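Local structure of pilus assembly protein CpaE (4N0P) at residues A[113-116]-A[117-121]. The protein probably takes part in pilus assembly and, through another domain of the full-length protein, may bind and hydrolyse ATP, the piece described here being its response-regulator receiver-like domain. Residues are numbered along the deposited sequence; the frame is centred on the assembly and turned at random.
Sequences ALYR and ELMRR
M119 lies across one face of the Y115 ring, one turn further along helix 112-120. Its CG sits 4.0 Å from the Y115 ring centroid and 17° off the ring normal, a CH-pi contact displaced toward the hydroxyl-bearing rim. The chain then bends at chi2 (-52°), placing SD obliquely above the same rim, near CZ and OH, in a Met-aromatic contact, with CE 4.0 Å from Y115 CE1. On the buried side, L118 packs obliquely against L114, CD1 of L118 lying 4.1 Å from CG of L114; L114 also touches L86, and L118 touches L87 and L90, of helix 83-94, while both reach Y126 of strand 125-128. Four successive i to i+4 backbone bonds join the two turns, among them L118 N to L114 O at 2.9 Å.

E117 is the acceptor at the centre of a salt-bridge network. Its CG stands anti to the backbone N (chi1 -173°), and a bend at chi2 brings the carboxylate to two arginines. R120 grips it side-on: NE reaches OE1 of E117 from above the carboxylate plane, while NH2 takes the syn lone pair of OE2 at 3.0 Å. R121 NE uses the anti lone pair of that same OE2, 2.8 Å away. Leucines thus join helix 112-120 to helix 83-94, as does an R121-D91 salt bridge; two guanidinium groups on one carboxylate limit its rotation and probably favour its ionised form.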
# COMPACT_ATOMS: atom_id res chain seq x y z
N ALA A 113 6.75 10.61 -14.23
CA ALA A 113 6.19 11.86 -13.71
C ALA A 113 5.29 11.59 -12.48
O ALA A 113 5.42 12.27 -11.45
CB ALA A 113 5.42 12.61 -14.80
N LEU A 114 4.46 10.54 -12.56
CA LEU A 114 3.60 10.14 -11.45
C LEU A 114 4.47 9.67 -10.28
O LEU A 114 4.24 10.09 -9.15
CB LEU A 114 2.65 9.00 -11.90
CG LEU A 114 1.72 8.44 -10.80
CD1 LEU A 114 0.83 9.55 -10.19
CD2 LEU A 114 0.91 7.26 -11.33
N TYR A 115 5.43 8.78 -10.54
CA TYR A 115 6.32 8.23 -9.53
C TYR A 115 7.04 9.37 -8.77
O TYR A 115 7.03 9.39 -7.53
CB TYR A 115 7.34 7.30 -10.18
CG TYR A 115 8.28 6.67 -9.19
CD1 TYR A 115 7.84 5.67 -8.31
CD2 TYR A 115 9.60 7.10 -9.08
CE1 TYR A 115 8.71 5.08 -7.39
CE2 TYR A 115 10.47 6.51 -8.16
CZ TYR A 115 10.02 5.50 -7.33
OH TYR A 115 10.90 4.95 -6.42
N ARG A 116 7.62 10.32 -9.51
CA ARG A 116 8.33 11.44 -8.91
C ARG A 116 7.43 12.25 -7.97
O ARG A 116 7.84 12.59 -6.86
CB ARG A 116 8.88 12.36 -10.03
CG ARG A 116 9.81 13.44 -9.53
CD ARG A 116 10.12 14.42 -10.65
NE ARG A 116 10.91 13.80 -11.73
CZ ARG A 116 10.49 13.64 -12.98
NH1 ARG A 116 9.27 14.03 -13.33
NH2 ARG A 116 11.28 13.09 -13.88
N GLU A 117 6.21 12.54 -8.42
CA GLU A 117 5.24 13.32 -7.66
C GLU A 117 4.86 12.58 -6.37
O GLU A 117 4.83 13.20 -5.31
CB GLU A 117 4.00 13.61 -8.53
CG GLU A 117 2.98 14.55 -7.90
CD GLU A 117 3.46 15.86 -7.31
OE1 GLU A 117 4.44 16.45 -7.82
OE2 GLU A 117 2.84 16.30 -6.31
N LEU A 118 4.59 11.27 -6.47
CA LEU A 118 4.25 10.45 -5.30
C LEU A 118 5.38 10.48 -4.27
O LEU A 118 5.12 10.68 -3.08
CB LEU A 118 3.94 8.97 -5.71
CG LEU A 118 2.67 8.74 -6.56
CD1 LEU A 118 2.52 7.28 -6.94
CD2 LEU A 118 1.43 9.29 -5.87
N MET A 119 6.63 10.32 -4.72
CA MET A 119 7.80 10.30 -3.83
C MET A 119 7.96 11.67 -3.14
O MET A 119 8.21 11.71 -1.94
CB MET A 119 9.08 9.92 -4.59
CG MET A 119 9.12 8.48 -5.06
SD MET A 119 8.79 7.16 -3.81
CE MET A 119 7.08 6.78 -4.17
N ARG A 120 7.73 12.77 -3.88
CA ARG A 120 7.78 14.13 -3.35
C ARG A 120 6.71 14.34 -2.26
O ARG A 120 6.97 15.07 -1.28
CB ARG A 120 7.59 15.15 -4.48
CG ARG A 120 8.08 16.54 -4.13
CD ARG A 120 7.74 17.55 -5.23
NE ARG A 120 6.29 17.70 -5.43
CZ ARG A 120 5.52 18.54 -4.74
NH1 ARG A 120 6.04 19.31 -3.80
NH2 ARG A 120 4.22 18.61 -4.99
N ARG A 121 5.52 13.71 -2.41
CA ARG A 121 4.43 13.81 -1.45
C ARG A 121 4.65 12.94 -0.20
O ARG A 121 3.85 13.02 0.75
CB ARG A 121 3.10 13.42 -2.10
CG ARG A 121 2.74 14.36 -3.20
CD ARG A 121 1.27 14.50 -3.35
NE ARG A 121 0.98 15.43 -4.44
CZ ARG A 121 -0.24 15.72 -4.87
NH1 ARG A 121 -1.30 15.16 -4.31
NH2 ARG A 121 -0.40 16.58 -5.87